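PDB 6UY4: dihydroorotate dehydrogenase from Schistosoma mansoni, which probably catalyses the quinone-dependent oxidation of (S)-dihydroorotate to orotate, using FMN, in de novo pyrimidine biosynthesis. Local coordinates for residues A[82-96]-A[102-115]. Numbering follows the deposited sequence.
With FMN (flavin mononucleotide), chain G.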
loop_
_atom_site.group_PDB
_atom_site.type_symbol
_atom_site.label_atom_id
_atom_site.label_comp_id
_atom_site.label_asym_id
_atom_site.label_seq_id
_atom_site.Cartn_x
_atom_site.Cartn_y
_atom_site.Cartn_z
ATOM N N PHE A 82 0.066 3.136 17.782
ATOM C CA PHE A 82 -0.689 3.699 16.671
ATOM C C PHE A 82 -1.868 4.495 17.213
ATOM O O PHE A 82 -2.587 4.021 18.101
ATOM C CB PHE A 82 -1.186 2.603 15.726
ATOM C CG PHE A 82 -0.111 2.005 14.861
ATOM C CD1 PHE A 82 0.742 1.036 15.361
ATOM C CD2 PHE A 82 0.038 2.405 13.543
ATOM C CE1 PHE A 82 1.729 0.483 14.566
ATOM C CE2 PHE A 82 1.024 1.855 12.743
ATOM C CZ PHE A 82 1.869 0.892 13.256
ATOM N N ASP A 83 -2.061 5.704 16.679
ATOM C CA ASP A 83 -3.210 6.510 17.071
ATOM C C ASP A 83 -4.519 5.824 16.701
ATOM O O ASP A 83 -5.516 5.955 17.421
ATOM C CB ASP A 83 -3.121 7.891 16.419
ATOM C CG ASP A 83 -4.148 8.866 16.960
ATOM O OD1 ASP A 83 -4.746 8.588 18.021
ATOM O OD2 ASP A 83 -4.358 9.917 16.318
ATOM N N HIS A 84 -4.528 5.085 15.598
ATOM C CA HIS A 84 -5.677 4.310 15.149
ATOM C C HIS A 84 -5.201 3.367 14.043
ATOM O O HIS A 84 -4.162 3.612 13.430
ATOM C CB HIS A 84 -6.811 5.223 14.650
ATOM C CG HIS A 84 -6.373 6.238 13.642
ATOM N ND1 HIS A 84 -6.317 5.969 12.292
ATOM C CD2 HIS A 84 -5.977 7.524 13.788
ATOM C CE1 HIS A 84 -5.903 7.047 11.650
ATOM N NE2 HIS A 84 -5.689 8.004 12.533
ATOM N N PRO A 85 -5.933 2.278 13.783
ATOM C CA PRO A 85 -5.436 1.273 12.827
ATOM C C PRO A 85 -5.442 1.719 11.371
ATOM O O PRO A 85 -5.081 0.914 10.503
ATOM C CB PRO A 85 -6.396 0.093 13.038
ATOM C CG PRO A 85 -7.646 0.720 13.541
ATOM C CD PRO A 85 -7.196 1.852 14.414
ATOM N N ILE A 86 -5.814 2.960 11.063
ATOM C CA ILE A 86 -5.992 3.410 9.686
ATOM C C ILE A 86 -4.750 4.162 9.233
ATOM O O ILE A 86 -4.330 5.132 9.878
ATOM C CB ILE A 86 -7.244 4.291 9.552
ATOM C CG1 ILE A 86 -8.456 3.579 10.149
ATOM C CG2 ILE A 86 -7.491 4.647 8.091
ATOM C CD1 ILE A 86 -9.659 4.462 10.292
ATOM N N GLY A 87 -4.171 3.726 8.113
ATOM C CA GLY A 87 -3.019 4.386 7.534
ATOM C C GLY A 87 -3.146 4.474 6.026
ATOM O O GLY A 87 -4.104 3.973 5.436
ATOM N N LEU A 88 -2.163 5.126 5.413
ATOM C CA LEU A 88 -2.131 5.305 3.966
ATOM C C LEU A 88 -1.260 4.227 3.334
ATOM O O LEU A 88 -0.100 4.051 3.721
ATOM C CB LEU A 88 -1.608 6.692 3.594
ATOM C CG LEU A 88 -1.592 7.015 2.099
ATOM C CD1 LEU A 88 -2.993 6.924 1.515
ATOM C CD2 LEU A 88 -0.991 8.387 1.848
ATOM N N ALA A 89 -1.820 3.516 2.360
ATOM C CA ALA A 89 -1.109 2.428 1.710
ATOM C C ALA A 89 0.031 2.968 0.848
ATOM O O ALA A 89 0.154 4.172 0.603
ATOM C CB ALA A 89 -2.067 1.595 0.860
ATOM N N ALA A 90 0.874 2.051 0.384
ATOM C CA ALA A 90 2.012 2.423 -0.440
ATOM C C ALA A 90 1.552 2.876 -1.822
ATOM O O ALA A 90 0.451 2.559 -2.280
ATOM C CB ALA A 90 2.987 1.252 -0.571
ATOM N N GLY A 91 2.418 3.637 -2.488
ATOM C CA GLY A 91 2.175 4.106 -3.832
ATOM C C GLY A 91 1.750 5.555 -3.936
ATOM O O GLY A 91 1.813 6.125 -5.029
ATOM N N PHE A 92 1.307 6.162 -2.837
ATOM C CA PHE A 92 0.923 7.569 -2.865
ATOM C C PHE A 92 2.142 8.461 -2.651
ATOM O O PHE A 92 2.470 9.293 -3.501
ATOM C CB PHE A 92 -0.152 7.846 -1.809
ATOM C CG PHE A 92 -0.842 9.167 -1.985
ATOM C CD1 PHE A 92 -0.363 10.304 -1.356
ATOM C CD2 PHE A 92 -1.967 9.273 -2.787
ATOM C CE1 PHE A 92 -0.995 11.521 -1.520
ATOM C CE2 PHE A 92 -2.603 10.487 -2.955
ATOM C CZ PHE A 92 -2.116 11.613 -2.321
ATOM N N ASP A 93 2.821 8.290 -1.519
ATOM C CA ASP A 93 4.078 8.988 -1.259
ATOM C C ASP A 93 5.238 8.076 -1.665
ATOM O O ASP A 93 5.957 7.509 -0.841
ATOM C CB ASP A 93 4.163 9.406 0.202
ATOM C CG ASP A 93 5.257 10.420 0.452
ATOM O OD1 ASP A 93 5.819 10.941 -0.535
ATOM O OD2 ASP A 93 5.555 10.694 1.634
ATOM N N LYS A 94 5.397 7.936 -2.984
ATOM C CA LYS A 94 6.410 7.035 -3.525
ATOM C C LYS A 94 7.818 7.467 -3.143
ATOM O O LYS A 94 8.706 6.621 -2.995
ATOM C CB LYS A 94 6.291 6.959 -5.048
ATOM C CG LYS A 94 4.990 6.372 -5.562
ATOM C CD LYS A 94 4.891 6.535 -7.073
ATOM C CE LYS A 94 3.671 5.826 -7.638
ATOM N NZ LYS A 94 3.751 4.351 -7.446
ATOM N N ASP A 95 8.045 8.771 -2.983
ATOM C CA ASP A 95 9.384 9.311 -2.784
ATOM C C ASP A 95 9.577 9.927 -1.404
ATOM O O ASP A 95 10.626 10.527 -1.148
ATOM C CB ASP A 95 9.691 10.343 -3.870
ATOM C CG ASP A 95 9.391 9.827 -5.265
ATOM O OD1 ASP A 95 9.670 8.638 -5.532
ATOM O OD2 ASP A 95 8.869 10.606 -6.090
ATOM N N GLY A 96 8.600 9.796 -0.513
ATOM C CA GLY A 96 8.729 10.350 0.825
ATOM C C GLY A 96 8.770 11.862 0.863
ATOM O O GLY A 96 9.492 12.438 1.687
ATOM N N LEU A 102 0.736 14.195 5.470
ATOM C CA LEU A 102 -0.261 13.131 5.472
ATOM C C LEU A 102 -0.466 12.554 6.866
ATOM O O LEU A 102 -1.584 12.157 7.211
ATOM C CB LEU A 102 0.146 12.038 4.487
ATOM C CG LEU A 102 0.117 12.456 3.015
ATOM C CD1 LEU A 102 0.901 11.479 2.157
ATOM C CD2 LEU A 102 -1.318 12.568 2.523
ATOM N N LEU A 103 0.593 12.494 7.679
ATOM C CA LEU A 103 0.422 12.094 9.071
ATOM C C LEU A 103 -0.395 13.124 9.838
ATOM O O LEU A 103 -1.262 12.764 10.643
ATOM C CB LEU A 103 1.782 11.889 9.737
ATOM C CG LEU A 103 2.501 10.570 9.459
ATOM C CD1 LEU A 103 3.831 10.527 10.193
ATOM C CD2 LEU A 103 1.626 9.395 9.863
ATOM N N ASN A 104 -0.130 14.411 9.600
ATOM C CA ASN A 104 -0.937 15.464 10.202
ATOM C C ASN A 104 -2.355 15.487 9.648
ATOM O O ASN A 104 -3.254 16.023 10.305
ATOM C CB ASN A 104 -0.274 16.827 9.986
ATOM C CG ASN A 104 1.089 16.926 10.647
ATOM O OD1 ASN A 104 1.312 16.378 11.727
ATOM N ND2 ASN A 104 2.010 17.632 10.000
ATOM N N ALA A 105 -2.575 14.913 8.463
ATOM C CA ALA A 105 -3.901 14.940 7.856
ATOM C C ALA A 105 -4.877 14.021 8.577
ATOM O O ALA A 105 -6.090 14.258 8.538
ATOM C CB ALA A 105 -3.814 14.555 6.381
ATOM N N GLY A 106 -4.382 12.970 9.225
ATOM C CA GLY A 106 -5.258 12.071 9.949
ATOM C C GLY A 106 -4.810 10.623 9.950
ATOM O O GLY A 106 -5.198 9.855 10.834
ATOM N N PHE A 107 -4.006 10.233 8.963
ATOM C CA PHE A 107 -3.511 8.865 8.904
ATOM C C PHE A 107 -2.541 8.599 10.048
ATOM O O PHE A 107 -1.715 9.447 10.395
ATOM C CB PHE A 107 -2.819 8.599 7.568
ATOM C CG PHE A 107 -3.752 8.573 6.393
ATOM C CD1 PHE A 107 -4.636 7.522 6.218
ATOM C CD2 PHE A 107 -3.734 9.590 5.454
ATOM C CE1 PHE A 107 -5.492 7.492 5.134
ATOM C CE2 PHE A 107 -4.587 9.566 4.367
ATOM C CZ PHE A 107 -5.467 8.515 4.207
ATOM N N SER A 108 -2.647 7.408 10.638
ATOM C CA SER A 108 -1.761 7.042 11.734
ATOM C C SER A 108 -0.408 6.539 11.253
ATOM O O SER A 108 0.565 6.603 12.011
ATOM C CB SER A 108 -2.416 5.978 12.613
ATOM O OG SER A 108 -2.621 4.777 11.888
ATOM N N HIS A 109 -0.324 6.037 10.023
ATOM C CA HIS A 109 0.954 5.612 9.475
ATOM C C HIS A 109 0.934 5.766 7.963
ATOM O O HIS A 109 -0.106 5.611 7.318
ATOM C CB HIS A 109 1.294 4.167 9.870
ATOM C CG HIS A 109 0.338 3.146 9.338
ATOM N ND1 HIS A 109 -0.846 2.834 9.970
ATOM C CD2 HIS A 109 0.403 2.350 8.245
ATOM C CE1 HIS A 109 -1.475 1.896 9.283
ATOM N NE2 HIS A 109 -0.739 1.586 8.232
ATOM N N ILE A 110 2.100 6.089 7.407
ATOM C CA ILE A 110 2.290 6.235 5.970
ATOM C C ILE A 110 3.311 5.202 5.519
ATOM O O ILE A 110 4.344 5.013 6.170
ATOM C CB ILE A 110 2.755 7.657 5.592
ATOM C CG1 ILE A 110 1.873 8.711 6.263
ATOM C CG2 ILE A 110 2.752 7.839 4.081
ATOM C CD1 ILE A 110 0.425 8.644 5.852
ATOM N N GLU A 111 3.023 4.539 4.406
ATOM C CA GLU A 111 3.910 3.528 3.838
ATOM C C GLU A 111 4.581 4.140 2.610
ATOM O O GLU A 111 4.046 4.098 1.502
ATOM C CB GLU A 111 3.138 2.256 3.498
ATOM C CG GLU A 111 3.999 1.115 2.979
ATOM C CD GLU A 111 3.273 -0.217 3.009
ATOM O OE1 GLU A 111 2.663 -0.537 4.052
ATOM O OE2 GLU A 111 3.308 -0.942 1.992
ATOM N N VAL A 112 5.761 4.723 2.821
ATOM C CA VAL A 112 6.534 5.285 1.722
ATOM C C VAL A 112 6.995 4.162 0.803
ATOM O O VAL A 112 7.436 3.100 1.261
ATOM C CB VAL A 112 7.729 6.090 2.265
ATOM C CG1 VAL A 112 8.546 6.677 1.124
ATOM C CG2 VAL A 112 7.249 7.186 3.202
ATOM N N GLY A 113 6.890 4.390 -0.504
ATOM C CA GLY A 113 7.251 3.381 -1.480
ATOM C C GLY A 113 6.274 3.338 -2.634
ATOM O O GLY A 113 5.289 4.085 -2.641
ATOM N N THR A 114 6.513 2.469 -3.613
ATOM C CA THR A 114 7.629 1.526 -3.598
ATOM C C THR A 114 8.928 2.168 -4.084
ATOM O O THR A 114 8.943 2.869 -5.096
ATOM C CB THR A 114 7.312 0.293 -4.474
ATOM O OG1 THR A 114 6.283 -0.487 -3.851
ATOM C CG2 THR A 114 8.544 -0.571 -4.673
ATOM N N VAL A 115 10.015 1.925 -3.352
ATOM C CA VAL A 115 11.324 2.496 -3.645
ATOM C C VAL A 115 12.208 1.412 -4.244
ATOM O O VAL A 115 12.316 0.311 -3.689
ATOM C CB VAL A 115 11.973 3.096 -2.385
ATOM C CG1 VAL A 115 13.278 3.792 -2.739
ATOM C CG2 VAL A 115 11.016 4.058 -1.702
HETATM N N1 FMN G . 1.251 -0.862 -3.779
HETATM C C2 FMN G . 2.580 -1.104 -3.492
HETATM O O2 FMN G . 2.887 -2.009 -2.719
HETATM N N3 FMN G . 3.566 -0.330 -4.069
HETATM C C4 FMN G . 3.230 0.688 -4.937
HETATM O O4 FMN G . 4.110 1.376 -5.451
HETATM C C4A FMN G . 1.893 0.934 -5.229
HETATM N N5 FMN G . 1.551 1.950 -6.097
HETATM C C5A FMN G . 0.224 2.196 -6.384
HETATM C C6 FMN G . -0.113 3.223 -7.258
HETATM C C7 FMN G . -1.447 3.476 -7.555
HETATM C C7M FMN G . -1.805 4.585 -8.500
HETATM C C8 FMN G . -2.446 2.700 -6.975
HETATM C C8M FMN G . -3.887 2.971 -7.292
HETATM C C9 FMN G . -2.106 1.672 -6.101
HETATM C C9A FMN G . -0.771 1.416 -5.801
HETATM N N10 FMN G . -0.425 0.398 -4.930
HETATM C C10 FMN G . 0.903 0.155 -4.647
HETATM C "C1'" FMN G . -1.477 -0.460 -4.292
HETATM C "C2'" FMN G . -1.969 0.171 -2.996
HETATM O "O2'" FMN G . -0.876 0.428 -2.143
HETATM C "C3'" FMN G . -2.944 -0.752 -2.278
HETATM O "O3'" FMN G . -2.365 -2.031 -2.136
HETATM C "C4'" FMN G . -4.272 -0.881 -3.018
HETATM O "O4'" FMN G . -4.497 0.241 -3.844
HETATM C "C5'" FMN G . -5.389 -0.982 -1.992
HETATM O "O5'" FMN G . -6.646 -0.840 -2.605
HETATM P P FMN G . -7.546 0.437 -2.230
HETATM O O1P FMN G . -8.861 0.315 -2.958
HETATM O O2P FMN G . -7.765 0.506 -0.737
HETATM O O3P FMN G . -6.835 1.680 -2.701
#
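Leu88 and Ile110 form the single beta bridge between parallel strands 86-88 and 109-115, the first two strands of the TIM barrel of this class 2 enzyme; helix 99-105 makes the crossover between them. Leu88 N donates to His109 O (2.8 Å), and Glu111 N returns a bond to Leu88 O. The Leu88 side chain packs against Phe107, Ile110 and Leu102: its CB sits over the centre of the Phe107 ring while also meeting Ile110 CD1 at 3.6 Å. With CG anti to the backbone N (chi1 -177°) and chi2 at 59°, Leu88 CD1 reaches Phe107 CZ and Leu88 CD2 lies 3.6 Å from Leu102 CD1. That same Leu102 methyl touches Phe92, whose ring borders the bound naphthoquinone inhibitor.

Just before the two strands begin, His84 NE2 gives its proton to Gly106 O at 2.6 Å, in the imidazole plane, just after the helix closes in a Schellman motif. Ser108 CB lies over one face of that ring, and Ser108 N bonds to Ile86 O. Gly87 CA packs over a face of His109, while Phe82 turns its edge to the same imidazole in an offset edge-to-face pair.

Toward the flavin, Gly91 N binds Gly113 O from above the carbonyl plane, and Gly113 N binds Asp93 O. Ala90 O accepts a hydrogen bond from FMN O2', and Thr114 OG1, also bonded to Asn169, accepts one from FMN N3 at 2.7 Å. Backbone bonds thus run the length of the contact, probably keeping the ribityl and isoalloxazine partners in place relative to each other.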